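PDB 3DLU: signal recognition particle 19 kDa protein from Pyrococcus furiosus, which probably binds 7S RNA directly and mediates binding of the 54 kDa subunit in the archaeal signal recognition particle, which targets nascent membrane proteins to the membrane. Local coordinates for residues Gly80-Lys83 / Ser84-Ile88; Arg93-Arg96 / Arg97-Ala100. All coordinates share one frame; numbering follows the deposited sequence.

Contact 1: residues Gly80-Lys83 / Ser84-Ile88; sequences GKSK and SLKLI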
ATOM      1  N   GLY A  80      -2.130  25.558   7.226  1.00 22.40           N
ATOM      2  CA  GLY A  80      -1.987  25.156   5.838  1.00 25.19           C
ATOM      3  C   GLY A  80      -0.874  24.136   5.711  1.00 25.38           C
ATOM      4  O   GLY A  80      -0.051  23.990   6.616  1.00 20.07           O
ATOM      5  N   LYS A  81      -0.835  23.428   4.589  1.00 20.00           N
ATOM      6  CA  LYS A  81       0.130  22.354   4.428  1.00 22.88           C
ATOM      7  C   LYS A  81       1.583  22.837   4.567  1.00 21.04           C
ATOM      8  O   LYS A  81       2.382  22.191   5.228  1.00 18.32           O
ATOM      9  CB  LYS A  81      -0.061  21.635   3.093  1.00 20.42           C
ATOM     10  CG  LYS A  81       1.021  20.596   2.795  1.00 17.79           C
ATOM     11  CD  LYS A  81       0.652  19.738   1.593  1.00 22.05           C
ATOM     12  CE  LYS A  81       1.792  18.813   1.195  1.00 13.03           C
ATOM     13  NZ  LYS A  81       1.362  17.822   0.168  1.00 18.35           N
ATOM     14  N   SER A  82       1.922  23.961   3.944  1.00 15.63           N
ATOM     15  CA  SER A  82       3.309  24.413   3.956  1.00 23.18           C
ATOM     16  C   SER A  82       3.809  24.623   5.394  1.00 19.08           C
ATOM     17  O   SER A  82       4.886  24.152   5.767  1.00 17.02           O
ATOM     18  CB  SER A  82       3.474  25.685   3.124  1.00 26.52           C
ATOM     19  OG  SER A  82       4.825  26.107   3.130  1.00 49.43           O
ATOM     20  N   LYS A  83       3.022  25.314   6.208  1.00 18.20           N
ATOM     21  CA  LYS A  83       3.408  25.530   7.597  1.00 22.32           C
ATOM     22  C   LYS A  83       3.411  24.227   8.398  1.00 21.95           C
ATOM     23  O   LYS A  83       4.266  24.023   9.258  1.00 15.05           O
ATOM     24  CB  LYS A  83       2.506  26.566   8.270  1.00 18.69           C
ATOM     25  CG  LYS A  83       2.779  26.732   9.759  1.00 20.29           C
ATOM     26  CD  LYS A  83       4.246  27.094  10.026  1.00 32.38           C
ATOM     27  CE  LYS A  83       4.472  27.438  11.496  1.00 25.03           C
ATOM     28  NZ  LYS A  83       5.908  27.727  11.825  1.00 25.88           N
ATOM     29  N   SER A  84       2.446  23.353   8.131  1.00 20.81           N
ATOM     30  CA  SER A  84       2.394  22.064   8.817  1.00 18.30           C
ATOM     31  C   SER A  84       3.636  21.208   8.520  1.00 11.12           C
ATOM     32  O   SER A  84       4.141  20.527   9.403  1.00 13.41           O
ATOM     33  CB  SER A  84       1.115  21.301   8.427  1.00 18.06           C
ATOM     34  OG  SER A  84      -0.051  22.016   8.822  1.00 18.12           O
ATOM     35  N   LEU A  85       4.088  21.194   7.269  1.00 13.11           N
ATOM     36  CA  LEU A  85       5.301  20.460   6.904  1.00 15.43           C
ATOM     37  C   LEU A  85       6.517  20.979   7.668  1.00 16.12           C
ATOM     38  O   LEU A  85       7.340  20.197   8.141  1.00 14.20           O
ATOM     39  CB  LEU A  85       5.574  20.537   5.405  1.00 12.71           C
ATOM     40  CG  LEU A  85       4.615  19.797   4.463  1.00 11.60           C
ATOM     41  CD1 LEU A  85       4.985  20.060   3.011  1.00 14.96           C
ATOM     42  CD2 LEU A  85       4.581  18.288   4.764  1.00 13.75           C
ATOM     43  N   LYS A  86       6.633  22.296   7.776  1.00 12.33           N
ATOM     44  CA  LYS A  86       7.742  22.884   8.549  1.00 13.40           C
ATOM     45  C   LYS A  86       7.658  22.495  10.034  1.00 15.13           C
ATOM     46  O   LYS A  86       8.661  22.116  10.651  1.00 15.23           O
ATOM     47  CB  LYS A  86       7.767  24.408   8.392  1.00 17.75           C
ATOM     48  CG  LYS A  86       8.153  24.880   6.980  1.00 19.56           C
ATOM     49  CD  LYS A  86       7.863  26.368   6.811  1.00 21.87           C
ATOM     50  CE  LYS A  86       8.129  26.826   5.389  1.00 26.80           C
ATOM     51  NZ  LYS A  86       7.603  28.195   5.158  1.00 55.91           N
ATOM     52  N   LEU A  87       6.460  22.575  10.612  1.00 11.76           N
ATOM     53  CA  LEU A  87       6.277  22.212  12.012  1.00 16.32           C
ATOM     54  C   LEU A  87       6.648  20.753  12.231  1.00 12.67           C
ATOM     55  O   LEU A  87       7.285  20.404  13.226  1.00 14.40           O
ATOM     56  CB  LEU A  87       4.826  22.433  12.441  1.00 14.59           C
ATOM     57  CG  LEU A  87       4.400  23.893  12.590  1.00 17.73           C
ATOM     58  CD1 LEU A  87       2.878  23.966  12.664  1.00 15.59           C
ATOM     59  CD2 LEU A  87       5.043  24.468  13.850  1.00 23.53           C
ATOM     60  N   ILE A  88       6.227  19.899  11.300  1.00 16.00           N
ATOM     61  CA  ILE A  88       6.506  18.472  11.396  1.00  9.95           C
ATOM     62  C   ILE A  88       8.008  18.199  11.309  1.00 17.41           C
ATOM     63  O   ILE A  88       8.555  17.449  12.125  1.00 13.90           O
ATOM     64  CB  ILE A  88       5.759  17.694  10.300  1.00 11.93           C
ATOM     65  CG1 ILE A  88       4.276  17.635  10.647  1.00 11.98           C
ATOM     66  CG2 ILE A  88       6.319  16.271  10.151  1.00 10.40           C
ATOM     67  CD1 ILE A  88       3.409  17.075   9.516  1.00 14.70           C
TER

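Contact 2: residues Arg93-Arg96 / Arg97-Ala100; sequences REFR and RRSA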
ATOM      1  N   ARG A  93      13.188  16.820  14.048  1.00 12.86           N
ATOM      2  CA  ARG A  93      14.542  17.202  14.448  1.00 14.81           C
ATOM      3  C   ARG A  93      14.672  17.157  15.973  1.00 13.39           C
ATOM      4  O   ARG A  93      15.665  16.662  16.515  1.00 17.27           O
ATOM      5  CB  ARG A  93      14.887  18.601  13.929  1.00 14.97           C
ATOM      6  CG  ARG A  93      16.202  19.192  14.472  1.00 13.95           C
ATOM      7  CD  ARG A  93      16.629  20.433  13.663  1.00 13.37           C
ATOM      8  NE  ARG A  93      17.090  20.037  12.335  1.00 16.05           N
ATOM      9  CZ  ARG A  93      16.381  20.197  11.222  1.00 13.69           C
ATOM     10  NH1 ARG A  93      15.194  20.802  11.268  1.00 17.19           N
ATOM     11  NH2 ARG A  93      16.861  19.758  10.068  1.00 16.04           N
ATOM     12  N   GLU A  94      13.669  17.683  16.656  1.00 13.35           N
ATOM     13  CA  GLU A  94      13.664  17.687  18.111  1.00 16.83           C
ATOM     14  C   GLU A  94      13.634  16.266  18.694  1.00 21.67           C
ATOM     15  O   GLU A  94      14.425  15.957  19.595  1.00 21.15           O
ATOM     16  CB  GLU A  94      12.517  18.557  18.628  1.00 19.78           C
ATOM     17  CG  GLU A  94      12.292  18.501  20.118  1.00 28.76           C
ATOM     18  CD  GLU A  94      10.969  19.146  20.527  1.00 47.88           C
ATOM     19  OE1 GLU A  94      10.536  18.948  21.683  1.00 48.91           O
ATOM     20  OE2 GLU A  94      10.361  19.845  19.691  1.00 37.52           O
ATOM     21  N   PHE A  95      12.745  15.403  18.188  1.00 19.91           N
ATOM     22  CA  PHE A  95      12.713  13.992  18.614  1.00 19.51           C
ATOM     23  C   PHE A  95      14.083  13.358  18.445  1.00 19.74           C
ATOM     24  O   PHE A  95      14.546  12.613  19.299  1.00 19.18           O
ATOM     25  CB  PHE A  95      11.775  13.135  17.745  1.00 26.89           C
ATOM     26  CG  PHE A  95      10.324  13.460  17.876  1.00 22.20           C
ATOM     27  CD1 PHE A  95       9.808  13.967  19.051  1.00 35.34           C
ATOM     28  CD2 PHE A  95       9.461  13.215  16.811  1.00 30.50           C
ATOM     29  CE1 PHE A  95       8.455  14.245  19.165  1.00 36.66           C
ATOM     30  CE2 PHE A  95       8.110  13.491  16.912  1.00 29.17           C
ATOM     31  CZ  PHE A  95       7.603  14.007  18.093  1.00 45.22           C
ATOM     32  N   ARG A  96      14.704  13.612  17.301  1.00 13.77           N
ATOM     33  CA  ARG A  96      15.985  12.988  17.003  1.00 15.85           C
ATOM     34  C   ARG A  96      17.083  13.463  17.960  1.00 18.86           C
ATOM     35  O   ARG A  96      17.927  12.673  18.371  1.00 20.63           O
ATOM     36  CB  ARG A  96      16.377  13.229  15.541  1.00 13.65           C
ATOM     37  CG  ARG A  96      15.476  12.454  14.570  1.00 17.75           C
ATOM     38  CD  ARG A  96      15.873  12.758  13.134  1.00 14.42           C
ATOM     39  NE  ARG A  96      15.158  11.910  12.191  1.00 18.02           N
ATOM     40  CZ  ARG A  96      15.409  11.891  10.888  1.00 20.67           C
ATOM     41  NH1 ARG A  96      16.365  12.672  10.378  1.00 20.73           N
ATOM     42  NH2 ARG A  96      14.706  11.093  10.097  1.00 14.36           N
ATOM     43  N   ARG A  97      17.074  14.745  18.304  1.00 17.74           N
ATOM     44  CA  ARG A  97      18.034  15.260  19.282  1.00 19.79           C
ATOM     45  C   ARG A  97      17.814  14.595  20.641  1.00 20.67           C
ATOM     46  O   ARG A  97      18.768  14.266  21.341  1.00 19.66           O
ATOM     47  CB  ARG A  97      17.932  16.781  19.394  1.00 18.91           C
ATOM     48  CG  ARG A  97      18.578  17.506  18.221  1.00 18.21           C
ATOM     49  CD  ARG A  97      18.203  18.979  18.184  1.00 31.87           C
ATOM     50  NE  ARG A  97      19.036  19.714  17.235  1.00 49.15           N
ATOM     51  CZ  ARG A  97      18.733  20.914  16.751  1.00 51.22           C
ATOM     52  NH1 ARG A  97      17.604  21.517  17.118  1.00 32.90           N
ATOM     53  NH2 ARG A  97      19.556  21.506  15.893  1.00 33.68           N
ATOM     54  N   ARG A  98      16.557  14.382  21.007  1.00 19.17           N
ATOM     55  CA  ARG A  98      16.260  13.656  22.246  1.00 22.92           C
ATOM     56  C   ARG A  98      16.782  12.218  22.215  1.00 24.00           C
ATOM     57  O   ARG A  98      17.396  11.754  23.172  1.00 21.16           O
ATOM     58  CB  ARG A  98      14.763  13.683  22.565  1.00 23.92           C
ATOM     59  CG  ARG A  98      14.295  14.999  23.150  1.00 31.39           C
ATOM     60  CD  ARG A  98      12.975  14.831  23.902  1.00 43.67           C
ATOM     61  NE  ARG A  98      11.822  14.906  23.010  1.00 57.92           N
ATOM     62  CZ  ARG A  98      11.216  16.043  22.678  1.00 62.71           C
ATOM     63  NH1 ARG A  98      11.656  17.192  23.174  1.00 68.57           N
ATOM     64  NH2 ARG A  98      10.171  16.032  21.857  1.00 48.02           N
ATOM     65  N   SER A  99      16.572  11.522  21.104  1.00 20.00           N
ATOM     66  CA  SER A  99      17.032  10.140  20.972  1.00 19.41           C
ATOM     67  C   SER A  99      18.544  10.036  20.936  1.00 16.10           C
ATOM     68  O   SER A  99      19.106   8.982  21.243  1.00 25.28           O
ATOM     69  CB  SER A  99      16.466   9.508  19.699  1.00 30.15           C
ATOM     70  OG  SER A  99      15.068   9.677  19.651  1.00 40.95           O
ATOM     71  N   ALA A 100      19.194  11.123  20.537  1.00 17.79           N
ATOM     72  CA  ALA A 100      20.648  11.167  20.441  1.00 18.04           C
ATOM     73  C   ALA A 100      21.245  11.595  21.781  1.00 26.46           C
ATOM     74  O   ALA A 100      22.449  11.471  21.999  1.00 24.12           O
ATOM     75  CB  ALA A 100      21.074  12.139  19.349  1.00 23.49           C
TER

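Contact 1: residues Gly80-Lys83 / Ser84-Ile88
Lys83 and Leu87, one turn apart in the first turns of helix 81-100, meet along their aliphatic parts. The Lys83 chain bends at its second torsion (chi2 56°), which lays its far methylenes across the isobutyl group: Lys83 CE comes 3.7 Å from Leu87 CG, and NZ passes beside Leu87 CD2. Lys81 crosses Leu85 at a similar slant, but with its chain extended; Lys81 CE lies 3.9 Å from Leu85 CD1, and NZ is carried onward to a salt bridge with Glu10 and a hydrogen bond to the Val5 carbonyl. Beyond this pair Leu85 packs on Ile22, Val23 and Val6, the last from strand 3-6. The N-cap residue Gly80 offers its carbonyl to two donors of Ser84. Ser84 N lies 3.0 Å from Gly80 O, nearly in line with the C=O bond, whereas Ser84 OG, also 3.0 Å from Gly80 O, stands above the carbonyl plane. The serine reaches it because OG sits beside its own backbone N (chi1 -62°); the same hydroxyl is hydrogen-bonded to Ser77. Leu85 N bonds Lys81 O at 2.8 Å, as the next i to i+4 backbone bond of the helix. The buried hydroxyl of Ser84 is thus satisfied within the helix start and the segment before it, and Lys81 and Lys83 each lend their hydrocarbon part to a leucine while Lys81 spends its charge on the N-terminal part of the chain.

Contact 2: residues Arg93-Arg96 / Arg97-Ala100
The last turns of the C-terminal helix 81-100 carry Glu94 and Arg98 as an i to i+4 salt bridge on an arginine-rich surface. Glu94 OE1 takes both terminal nitrogens of the guanidinium: Arg98 NH1 at 2.6 Å from OE1 through the anti lone pair, and Arg98 NH2 at 2.9 Å from OE1 in a weak, strongly bent bond. OE1 lies at the guanidinium edge; with the carboxylate plane turned 82° from the guanidinium, OE1 alone meets Arg98, and OE2 forms a salt bridge with Lys91. The bend of Arg98 at its third torsion (chi3 -84°) folds the group back toward the preceding turn. There NH2 also approaches the rim of the Phe95 ring, near its plane, 3.5 Å from Phe95 CD1. Phe95 is the buried residue of this turn: it packs on Ala40 and Glu43 of helix 34-43 and makes a cation-pi contact with Arg39, joining the two helices of this small alpha/beta fold. On another flank Arg93 and Arg97 run side by side, with Arg93 CD 3.8 Å from Arg97 CZ, over one face of that guanidinium. Their guanidinium planes are 61° apart, and Arg93 NE stays 4.6 Å from Arg97 NH2. Arg93 turns its own terminal nitrogens to the carbonyls of Ile27 and Ala28, and the extended Arg96 forms a salt bridge with Glu36. The backbone O of Arg96 accepts Ala100 N at 2.9 Å.

Both contacts are local, between side chains three or four residues apart on helix 81-100, their centres about 19 Å apart and their nearest atoms about 5 Å apart without touching. Contact 1 is partly buried at the N-terminal end, where the helix meets strand 3-6 and nearby loops; leucines, lysine methylenes and a serine hydroxyl make up its chemistry. Contact 2 lies at the surface near the C-terminal end, farther from the centre of the chain, and Phe95 is its single buried residue, set against helix 34-43. Guanidinium groups dominate there, one paired with a carboxylate inside the contact and those of Arg93 and Arg96 bound to the region before and at the start of helix 34-43, whereas contact 1 contains no internal salt bridge.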